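Local coordinates for rifin (Plasmodium falciparum, PDB 7JZI), which belongs to the variant surface antigens of the malaria parasite and probably binds host immune receptors from the surface of infected red blood cells, at residues V36-F47 with L59-M67; D20-L31 with F47-V56. All coordinates share one frame; numbering follows the deposited sequence.

Interaction 1. Residues V36-F47 with L59-M67; sequences VDTLKSGIFNSF and LAIAIDTEM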
loop_
_atom_site.group_PDB
_atom_site.type_symbol
_atom_site.label_atom_id
_atom_site.label_comp_id
_atom_site.label_asym_id
_atom_site.label_seq_id
_atom_site.Cartn_x
_atom_site.Cartn_y
_atom_site.Cartn_z
ATOM N N VAL B 36 -8.645 -8.335 -0.097
ATOM C CA VAL B 36 -9.326 -7.678 -1.197
ATOM C C VAL B 36 -10.841 -7.648 -0.921
ATOM O O VAL B 36 -11.564 -6.816 -1.475
ATOM C CB VAL B 36 -8.959 -8.423 -2.489
ATOM C CG1 VAL B 36 -9.683 -7.850 -3.679
ATOM C CG2 VAL B 36 -7.460 -8.389 -2.709
ATOM N N ASP B 37 -11.327 -8.521 -0.030
ATOM C CA ASP B 37 -12.644 -8.458 0.619
ATOM C C ASP B 37 -13.099 -7.109 1.194
ATOM O O ASP B 37 -14.280 -6.744 1.078
ATOM C CB ASP B 37 -12.689 -9.592 1.653
ATOM C CG ASP B 37 -14.096 -9.946 2.069
ATOM O OD1 ASP B 37 -14.725 -10.874 1.514
ATOM O OD2 ASP B 37 -14.419 -9.467 3.184
ATOM N N THR B 38 -12.214 -6.321 1.793
ATOM C CA THR B 38 -12.765 -5.169 2.498
ATOM C C THR B 38 -12.912 -3.928 1.618
ATOM O O THR B 38 -13.602 -2.987 2.025
ATOM C CB THR B 38 -11.933 -4.865 3.741
ATOM O OG1 THR B 38 -12.368 -3.633 4.319
ATOM C CG2 THR B 38 -10.457 -4.792 3.399
ATOM N N LEU B 39 -12.321 -3.910 0.425
ATOM C CA LEU B 39 -12.418 -2.733 -0.438
ATOM C C LEU B 39 -13.855 -2.475 -0.889
ATOM O O LEU B 39 -14.511 -3.364 -1.440
ATOM C CB LEU B 39 -11.510 -2.892 -1.659
ATOM C CG LEU B 39 -10.040 -3.227 -1.412
ATOM C CD1 LEU B 39 -9.334 -3.414 -2.735
ATOM C CD2 LEU B 39 -9.385 -2.129 -0.602
ATOM N N LYS B 40 -14.330 -1.241 -0.679
ATOM C CA LYS B 40 -15.691 -0.835 -1.017
ATOM C C LYS B 40 -15.851 -0.404 -2.467
ATOM O O LYS B 40 -16.970 -0.072 -2.872
ATOM C CB LYS B 40 -16.147 0.311 -0.111
ATOM C CG LYS B 40 -16.677 -0.107 1.254
ATOM C CD LYS B 40 -17.957 0.648 1.587
ATOM C CE LYS B 40 -19.179 0.021 0.927
ATOM N NZ LYS B 40 -20.436 0.665 1.395
ATOM N N SER B 41 -14.766 -0.370 -3.246
ATOM C CA SER B 41 -14.905 -0.329 -4.699
ATOM C C SER B 41 -15.712 -1.513 -5.214
ATOM O O SER B 41 -16.526 -1.370 -6.133
ATOM C CB SER B 41 -13.531 -0.319 -5.358
ATOM O OG SER B 41 -12.855 -1.537 -5.090
ATOM N N GLY B 42 -15.480 -2.693 -4.650
ATOM C CA GLY B 42 -16.128 -3.900 -5.114
ATOM C C GLY B 42 -15.336 -4.702 -6.123
ATOM O O GLY B 42 -15.909 -5.561 -6.804
ATOM N N ILE B 43 -14.030 -4.454 -6.236
ATOM C CA ILE B 43 -13.218 -5.163 -7.218
ATOM C C ILE B 43 -13.257 -6.664 -6.967
ATOM O O ILE B 43 -13.308 -7.464 -7.907
ATOM C CB ILE B 43 -11.779 -4.622 -7.218
ATOM C CG1 ILE B 43 -11.783 -3.138 -7.572
ATOM C CG2 ILE B 43 -10.965 -5.367 -8.226
ATOM C CD1 ILE B 43 -10.452 -2.445 -7.363
ATOM N N PHE B 44 -13.234 -7.069 -5.699
ATOM C CA PHE B 44 -13.208 -8.492 -5.376
ATOM C C PHE B 44 -14.457 -9.191 -5.896
ATOM O O PHE B 44 -14.370 -10.248 -6.533
ATOM C CB PHE B 44 -13.073 -8.679 -3.864
ATOM C CG PHE B 44 -13.303 -10.091 -3.400
ATOM C CD1 PHE B 44 -14.392 -10.397 -2.598
ATOM C CD2 PHE B 44 -12.437 -11.110 -3.765
ATOM C CE1 PHE B 44 -14.617 -11.692 -2.167
ATOM C CE2 PHE B 44 -12.653 -12.409 -3.330
ATOM C CZ PHE B 44 -13.746 -12.700 -2.533
ATOM N N ASN B 45 -15.614 -8.680 -5.489
ATOM C CA ASN B 45 -16.872 -9.340 -5.897
ATOM C C ASN B 45 -16.886 -9.355 -7.421
ATOM O O ASN B 45 -17.317 -10.355 -8.002
ATOM C CB ASN B 45 -18.087 -8.669 -5.261
ATOM C CG ASN B 45 -18.278 -9.051 -3.810
ATOM O OD1 ASN B 45 -17.781 -10.081 -3.365
ATOM N ND2 ASN B 45 -19.009 -8.235 -3.069
ATOM N N SER B 46 -16.400 -8.286 -8.042
ATOM C CA SER B 46 -16.493 -8.230 -9.517
ATOM C C SER B 46 -15.671 -9.366 -10.105
ATOM O O SER B 46 -16.162 -10.032 -11.026
ATOM C CB SER B 46 -16.032 -6.910 -10.051
ATOM O OG SER B 46 -14.643 -6.932 -10.339
ATOM N N PHE B 47 -14.473 -9.590 -9.572
ATOM C CA PHE B 47 -13.594 -10.616 -10.177
ATOM C C PHE B 47 -14.278 -11.965 -10.027
ATOM O O PHE B 47 -14.288 -12.752 -10.985
ATOM C CB PHE B 47 -12.251 -10.664 -9.456
ATOM C CG PHE B 47 -11.257 -11.635 -10.037
ATOM C CD1 PHE B 47 -10.469 -11.274 -11.116
ATOM C CD2 PHE B 47 -11.104 -12.900 -9.498
ATOM C CE1 PHE B 47 -9.551 -12.162 -11.648
ATOM C CE2 PHE B 47 -10.189 -13.788 -10.034
ATOM C CZ PHE B 47 -9.416 -13.417 -11.107
ATOM N N LEU B 59 -5.858 -7.358 -11.415
ATOM C CA LEU B 59 -6.403 -6.960 -10.135
ATOM C C LEU B 59 -5.329 -6.245 -9.340
ATOM O O LEU B 59 -5.633 -5.357 -8.537
ATOM C CB LEU B 59 -6.917 -8.211 -9.419
ATOM C CG LEU B 59 -8.139 -8.161 -8.506
ATOM C CD1 LEU B 59 -8.418 -9.549 -7.958
ATOM C CD2 LEU B 59 -7.918 -7.184 -7.379
ATOM N N ALA B 60 -4.061 -6.572 -9.619
ATOM C CA ALA B 60 -2.949 -6.062 -8.830
ATOM C C ALA B 60 -2.925 -4.542 -8.834
ATOM O O ALA B 60 -2.926 -3.908 -7.773
ATOM C CB ALA B 60 -1.634 -6.618 -9.370
ATOM N N ILE B 61 -2.977 -3.932 -10.023
ATOM C CA ILE B 61 -2.668 -2.503 -10.084
ATOM C C ILE B 61 -3.742 -1.691 -9.370
ATOM O O ILE B 61 -3.431 -0.792 -8.577
ATOM C CB ILE B 61 -2.488 -2.046 -11.543
ATOM C CG1 ILE B 61 -1.166 -2.560 -12.122
ATOM C CG2 ILE B 61 -2.549 -0.526 -11.632
ATOM C CD1 ILE B 61 -1.245 -3.949 -12.727
ATOM N N ALA B 62 -5.009 -2.069 -9.547
ATOM C CA ALA B 62 -6.083 -1.406 -8.814
ATOM C C ALA B 62 -5.891 -1.560 -7.314
ATOM O O ALA B 62 -6.034 -0.586 -6.561
ATOM C CB ALA B 62 -7.439 -1.960 -9.242
ATOM N N ILE B 63 -5.507 -2.764 -6.869
ATOM C CA ILE B 63 -5.266 -2.994 -5.446
ATOM C C ILE B 63 -4.274 -1.978 -4.915
ATOM O O ILE B 63 -4.418 -1.475 -3.794
ATOM C CB ILE B 63 -4.775 -4.434 -5.198
ATOM C CG1 ILE B 63 -5.857 -5.441 -5.547
ATOM C CG2 ILE B 63 -4.423 -4.628 -3.752
ATOM C CD1 ILE B 63 -7.061 -5.336 -4.657
ATOM N N ASP B 64 -3.264 -1.639 -5.716
ATOM C CA ASP B 64 -2.310 -0.650 -5.243
ATOM C C ASP B 64 -2.985 0.708 -5.120
ATOM O O ASP B 64 -2.990 1.311 -4.038
ATOM C CB ASP B 64 -1.101 -0.576 -6.174
ATOM C CG ASP B 64 0.015 0.291 -5.608
ATOM O OD1 ASP B 64 -0.091 0.716 -4.435
ATOM O OD2 ASP B 64 0.990 0.569 -6.337
ATOM N N THR B 65 -3.633 1.170 -6.199
ATOM C CA THR B 65 -4.226 2.504 -6.176
ATOM C C THR B 65 -5.163 2.637 -4.990
ATOM O O THR B 65 -4.951 3.483 -4.109
ATOM C CB THR B 65 -4.972 2.806 -7.483
ATOM O OG1 THR B 65 -6.322 2.341 -7.388
ATOM C CG2 THR B 65 -4.291 2.156 -8.670
ATOM N N GLU B 66 -6.129 1.721 -4.889
ATOM C CA GLU B 66 -7.081 1.815 -3.796
ATOM C C GLU B 66 -6.371 1.782 -2.456
ATOM O O GLU B 66 -6.623 2.642 -1.600
ATOM C CB GLU B 66 -8.095 0.685 -3.868
ATOM C CG GLU B 66 -9.176 0.806 -2.817
ATOM C CD GLU B 66 -10.547 0.581 -3.392
ATOM O OE1 GLU B 66 -10.606 0.136 -4.555
ATOM O OE2 GLU B 66 -11.553 0.828 -2.685
ATOM N N MET B 67 -5.414 0.860 -2.285
ATOM C CA MET B 67 -4.780 0.749 -0.978
ATOM C C MET B 67 -4.081 2.047 -0.620
ATOM O O MET B 67 -4.249 2.551 0.499
ATOM C CB MET B 67 -3.808 -0.431 -0.956
ATOM C CG MET B 67 -3.512 -0.947 0.446
ATOM S SD MET B 67 -2.438 -2.402 0.522
ATOM C CE MET B 67 -3.085 -3.375 -0.828
#
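The helical hairpin of helix 43-50 and helix 56-70 packs through I43 and L59. Their side chains lie alongside, head to tail, and I43 CG2 is 3.6 Å from L59 CD2. The CG1 branch of I43 brings CD1 to 3.6 Å from A62 CB, near E66. One turn on, F47 receives L59 CD1 over one ring face, 4.1 Å from F47 CG. The other methyl of L59, CD2, turns to I43 and V36. The short segments 43-47 and 59-67 run antiparallel, at 165°, with their axes 11.6 Å apart. The hairpin belongs to an all-helical rifin fragment, beside helices 8-33 and 101-127; A60 touches T106 of the latter. The residues before helix 43-50 fill the far end of the contact. I63 CD1 is the meeting point, 3.6 Å from V36 CG2 and 3.5 Å from L39 CD1. Both partners are roughly perpendicular to I63. E66 closes this end with a polar grip. Its CG is anti to the backbone N (chi1 -175°), and the bend at chi2 turns the carboxylate to S41 while CG stays against L39 CD2. S41 OG donates to E66 OE1 at 2.9 Å, on the syn side and 28° out of the carboxylate plane. S41 N adds a weak bond to E66 OE2. S41 OG also accepts a weak bond from I43 N, just after N-cap residue G42. I81 of a loop also touches L39.

Interaction 2. Residues D20-L31 with F47-V56; sequences DIHGMKIVIEGL and FVQNSHYTEV. Unlike the reference sequence in segment 47-56: Q49 (reference Asn).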
loop_
_atom_site.group_PDB
_atom_site.type_symbol
_atom_site.label_atom_id
_atom_site.label_comp_id
_atom_site.label_asym_id
_atom_site.label_seq_id
_atom_site.Cartn_x
_atom_site.Cartn_y
_atom_site.Cartn_z
ATOM N N ASP B 20 -10.717 -24.417 -15.125
ATOM C CA ASP B 20 -11.004 -23.013 -14.836
ATOM C C ASP B 20 -11.629 -22.857 -13.455
ATOM O O ASP B 20 -11.145 -22.073 -12.613
ATOM C CB ASP B 20 -11.941 -22.441 -15.899
ATOM C CG ASP B 20 -11.217 -22.053 -17.168
ATOM O OD1 ASP B 20 -9.974 -22.148 -17.203
ATOM O OD2 ASP B 20 -11.903 -21.655 -18.134
ATOM N N ILE B 21 -12.706 -23.610 -13.203
ATOM C CA ILE B 21 -13.394 -23.462 -11.925
ATOM C C ILE B 21 -12.480 -23.809 -10.762
ATOM O O ILE B 21 -12.531 -23.162 -9.719
ATOM C CB ILE B 21 -14.699 -24.288 -11.880
ATOM C CG1 ILE B 21 -14.456 -25.790 -12.094
ATOM C CG2 ILE B 21 -15.692 -23.748 -12.881
ATOM C CD1 ILE B 21 -14.274 -26.613 -10.823
ATOM N N HIS B 22 -11.641 -24.817 -10.898
ATOM C CA HIS B 22 -10.773 -25.122 -9.780
ATOM C C HIS B 22 -9.592 -24.165 -9.688
ATOM O O HIS B 22 -9.121 -23.906 -8.581
ATOM C CB HIS B 22 -10.424 -26.614 -9.786
ATOM C CG HIS B 22 -9.559 -27.053 -8.643
ATOM N ND1 HIS B 22 -9.255 -26.259 -7.563
ATOM C CD2 HIS B 22 -9.094 -28.276 -8.309
ATOM C CE1 HIS B 22 -8.508 -26.919 -6.706
ATOM N NE2 HIS B 22 -8.406 -28.160 -7.132
ATOM N N GLY B 23 -9.016 -23.717 -10.808
ATOM C CA GLY B 23 -7.914 -22.776 -10.715
ATOM C C GLY B 23 -8.287 -21.472 -10.039
ATOM O O GLY B 23 -7.423 -20.813 -9.457
ATOM N N MET B 24 -9.560 -21.062 -10.122
ATOM C CA MET B 24 -9.934 -19.815 -9.448
ATOM C C MET B 24 -10.034 -19.910 -7.919
ATOM O O MET B 24 -9.837 -18.888 -7.246
ATOM C CB MET B 24 -11.238 -19.261 -10.009
ATOM C CG MET B 24 -11.342 -17.756 -9.751
ATOM S SD MET B 24 -12.633 -16.888 -10.641
ATOM C CE MET B 24 -13.701 -16.501 -9.267
ATOM N N LYS B 25 -10.423 -21.061 -7.350
ATOM C CA LYS B 25 -10.659 -21.114 -5.900
ATOM C C LYS B 25 -9.398 -20.827 -5.071
ATOM O O LYS B 25 -9.443 -20.032 -4.112
ATOM C CB LYS B 25 -11.271 -22.463 -5.510
ATOM C CG LYS B 25 -12.236 -23.007 -6.542
ATOM C CD LYS B 25 -13.237 -23.932 -5.885
ATOM C CE LYS B 25 -14.112 -24.595 -6.907
ATOM N NZ LYS B 25 -13.521 -25.818 -7.434
ATOM N N ILE B 26 -8.279 -21.487 -5.384
ATOM C CA ILE B 26 -7.046 -21.211 -4.652
ATOM C C ILE B 26 -6.693 -19.721 -4.720
ATOM O O ILE B 26 -6.220 -19.126 -3.737
ATOM C CB ILE B 26 -5.913 -22.149 -5.131
ATOM C CG1 ILE B 26 -5.589 -22.013 -6.624
ATOM C CG2 ILE B 26 -6.173 -23.631 -4.769
ATOM C CD1 ILE B 26 -4.537 -23.117 -7.069
ATOM N N VAL B 27 -6.920 -19.075 -5.863
ATOM C CA VAL B 27 -6.546 -17.666 -5.892
ATOM C C VAL B 27 -7.588 -16.782 -5.208
ATOM O O VAL B 27 -7.248 -15.693 -4.735
ATOM C CB VAL B 27 -6.265 -17.176 -7.329
ATOM C CG1 VAL B 27 -5.203 -18.041 -8.032
ATOM C CG2 VAL B 27 -7.522 -17.098 -8.172
ATOM N N ILE B 28 -8.845 -17.221 -5.075
ATOM C CA ILE B 28 -9.729 -16.447 -4.195
ATOM C C ILE B 28 -9.248 -16.535 -2.752
ATOM O O ILE B 28 -9.357 -15.563 -1.989
ATOM C CB ILE B 28 -11.232 -16.784 -4.366
ATOM C CG1 ILE B 28 -11.680 -18.216 -4.021
ATOM C CG2 ILE B 28 -11.732 -16.392 -5.748
ATOM C CD1 ILE B 28 -12.022 -18.459 -2.547
ATOM N N GLU B 29 -8.713 -17.694 -2.354
ATOM C CA GLU B 29 -8.019 -17.773 -1.070
ATOM C C GLU B 29 -6.917 -16.725 -1.017
ATOM O O GLU B 29 -6.740 -16.037 -0.003
ATOM C CB GLU B 29 -7.436 -19.174 -0.852
ATOM C CG GLU B 29 -8.348 -20.340 -1.218
ATOM C CD GLU B 29 -9.249 -20.766 -0.073
ATOM O OE1 GLU B 29 -10.457 -20.447 -0.113
ATOM O OE2 GLU B 29 -8.748 -21.415 0.869
ATOM N N GLY B 30 -6.181 -16.583 -2.122
ATOM C CA GLY B 30 -5.116 -15.589 -2.178
ATOM C C GLY B 30 -5.614 -14.161 -1.998
ATOM O O GLY B 30 -4.991 -13.358 -1.294
ATOM N N LEU B 31 -6.756 -13.832 -2.614
ATOM C CA LEU B 31 -7.250 -12.454 -2.552
ATOM C C LEU B 31 -7.859 -12.128 -1.200
ATOM O O LEU B 31 -7.729 -10.998 -0.714
ATOM C CB LEU B 31 -8.321 -12.174 -3.613
ATOM C CG LEU B 31 -8.198 -12.100 -5.138
ATOM C CD1 LEU B 31 -6.855 -11.477 -5.454
ATOM C CD2 LEU B 31 -8.440 -13.380 -5.917
ATOM N N PHE B 47 -14.473 -9.590 -9.572
ATOM C CA PHE B 47 -13.594 -10.616 -10.177
ATOM C C PHE B 47 -14.278 -11.965 -10.027
ATOM O O PHE B 47 -14.288 -12.752 -10.985
ATOM C CB PHE B 47 -12.251 -10.664 -9.456
ATOM C CG PHE B 47 -11.257 -11.635 -10.037
ATOM C CD1 PHE B 47 -10.469 -11.274 -11.116
ATOM C CD2 PHE B 47 -11.104 -12.900 -9.498
ATOM C CE1 PHE B 47 -9.551 -12.162 -11.648
ATOM C CE2 PHE B 47 -10.189 -13.788 -10.034
ATOM C CZ PHE B 47 -9.416 -13.417 -11.107
ATOM N N VAL B 48 -14.848 -12.204 -8.852
ATOM C CA VAL B 48 -15.437 -13.551 -8.629
ATOM C C VAL B 48 -16.604 -13.762 -9.598
ATOM O O VAL B 48 -16.714 -14.875 -10.136
ATOM C CB VAL B 48 -15.778 -13.835 -7.155
ATOM C CG1 VAL B 48 -14.594 -13.565 -6.246
ATOM C CG2 VAL B 48 -17.017 -13.110 -6.662
ATOM N N GLN B 49 -17.429 -12.737 -9.825
ATOM C CA GLN B 49 -18.558 -12.857 -10.791
ATOM C C GLN B 49 -18.066 -13.025 -12.233
ATOM O O GLN B 49 -18.712 -13.778 -12.974
ATOM C CB GLN B 49 -19.588 -11.744 -10.616
ATOM C CG GLN B 49 -20.306 -11.811 -9.277
ATOM C CD GLN B 49 -21.500 -10.891 -9.219
ATOM O OE1 GLN B 49 -21.855 -10.241 -10.200
ATOM N NE2 GLN B 49 -22.135 -10.833 -8.059
ATOM N N ASN B 50 -16.990 -12.348 -12.635
ATOM C CA ASN B 50 -16.592 -12.402 -14.068
ATOM C C ASN B 50 -15.599 -13.533 -14.398
ATOM O O ASN B 50 -15.314 -13.681 -15.598
ATOM C CB ASN B 50 -16.205 -11.021 -14.597
ATOM C CG ASN B 50 -17.351 -10.035 -14.566
ATOM O OD1 ASN B 50 -18.450 -10.367 -14.129
ATOM N ND2 ASN B 50 -17.104 -8.822 -15.029
ATOM N N SER B 51 -15.097 -14.298 -13.420
ATOM C CA SER B 51 -14.213 -15.478 -13.680
ATOM C C SER B 51 -12.844 -15.065 -14.232
ATOM O O SER B 51 -12.219 -14.244 -13.561
ATOM C CB SER B 51 -14.889 -16.509 -14.549
ATOM O OG SER B 51 -14.163 -17.728 -14.553
ATOM N N HIS B 52 -12.356 -15.681 -15.329
ATOM C CA HIS B 52 -11.109 -15.232 -15.977
ATOM C C HIS B 52 -9.953 -15.088 -14.976
ATOM O O HIS B 52 -9.265 -14.065 -14.915
ATOM C CB HIS B 52 -11.334 -13.937 -16.776
ATOM C CG HIS B 52 -11.750 -12.752 -15.951
ATOM N ND1 HIS B 52 -12.995 -12.172 -16.057
ATOM C CD2 HIS B 52 -11.076 -12.022 -15.029
ATOM C CE1 HIS B 52 -13.075 -11.147 -15.227
ATOM N NE2 HIS B 52 -11.924 -11.035 -14.591
ATOM N N TYR B 53 -9.701 -16.173 -14.237
ATOM C CA TYR B 53 -8.798 -16.135 -13.085
ATOM C C TYR B 53 -7.404 -15.591 -13.425
ATOM O O TYR B 53 -6.875 -14.755 -12.680
ATOM C CB TYR B 53 -8.809 -17.521 -12.420
ATOM C CG TYR B 53 -7.978 -18.616 -13.047
ATOM C CD1 TYR B 53 -6.640 -18.762 -12.738
ATOM C CD2 TYR B 53 -8.532 -19.481 -13.989
ATOM C CE1 TYR B 53 -5.883 -19.766 -13.323
ATOM C CE2 TYR B 53 -7.789 -20.476 -14.571
ATOM C CZ TYR B 53 -6.470 -20.624 -14.230
ATOM O OH TYR B 53 -5.742 -21.625 -14.823
ATOM N N THR B 54 -6.843 -15.945 -14.588
ATOM C CA THR B 54 -5.474 -15.533 -14.878
ATOM C C THR B 54 -5.365 -14.059 -15.236
ATOM O O THR B 54 -4.277 -13.613 -15.615
ATOM C CB THR B 54 -4.826 -16.400 -15.976
ATOM O OG1 THR B 54 -3.614 -15.774 -16.454
ATOM C CG2 THR B 54 -5.790 -16.902 -17.117
ATOM N N GLU B 55 -6.445 -13.285 -15.103
ATOM C CA GLU B 55 -6.327 -11.835 -15.094
ATOM C C GLU B 55 -5.956 -11.282 -13.721
ATOM O O GLU B 55 -6.103 -10.079 -13.523
ATOM C CB GLU B 55 -7.633 -11.200 -15.579
ATOM C CG GLU B 55 -8.191 -11.745 -16.887
ATOM C CD GLU B 55 -9.206 -10.811 -17.518
ATOM O OE1 GLU B 55 -9.930 -10.119 -16.781
ATOM O OE2 GLU B 55 -9.298 -10.793 -18.762
ATOM N N VAL B 56 -5.510 -12.121 -12.777
ATOM C CA VAL B 56 -5.293 -11.643 -11.408
ATOM C C VAL B 56 -4.232 -10.552 -11.328
ATOM O O VAL B 56 -4.340 -9.642 -10.495
ATOM C CB VAL B 56 -4.928 -12.801 -10.461
ATOM C CG1 VAL B 56 -6.172 -13.517 -9.986
ATOM C CG2 VAL B 56 -3.982 -13.758 -11.141
#
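M24 sets CG anti to its backbone N (chi1 -157°), and with chi2 extended this carries SD out to F47 and S51. The bend at chi3 (111°) then turns CE onto V48. Y53 has CG between its backbone N and carbonyl carbon (chi1 79°), and its ring lies against the backbone of G23 and M24. The motif is a Met-aromatic contact, set where helix 8-33 packs on the C-terminal end of helix 43-50 and on the 3-10 segment 53-54. M24 SD meets the F47 ring obliquely, 4.9 Å from its centroid. The same sulfur lies 3.7 Å from S51 CA, where the chain leaves the helix with positive phi. M24 CE touches the backbone of V48. M24 CG packs on Y53 CB at 3.7 Å, as the side chains point opposite ways. No hydrogen bond joins the two segments. G23 has no side chain, and its carbonyl carbon sits 4.1 Å above the plane of the Y53 ring, toward the rim. M24 N lies over the ring as well. Further along helix 8-33, V27 CG2 approaches V56 CG1, and I28 CG2 meets V48 CG1 crosswise at 4.1 Å. A116 of helix 101-127 also touches V27. At the other end, D20 OD1 lies in the plane of the Y53 ring at its edge, 3.8 Å from Y53 CE2.

In the fold
Interactions 1 and 2 share F47 and both use helix 43-50. Their centres are 14 Å apart, and their segments alternate along the chain. In interaction 1 the helix pairs with helix 56-70; in interaction 2 its end pairs with helix 8-33. L31 ties the two directly. L31 CD1 packs 3.5 Å from L59 CD1, and F44 CD2 lies 4.3 Å from L31 CB. V36 N probably donates a hydrogen bond to L31 O, at 2.9 Å. L109 of helix 101-127 touches L31 too, so residues of three other helices meet L31 of helix 8-33, with V36 beside them. The platinum ion lies at M98 and K100, which belong to neither contact.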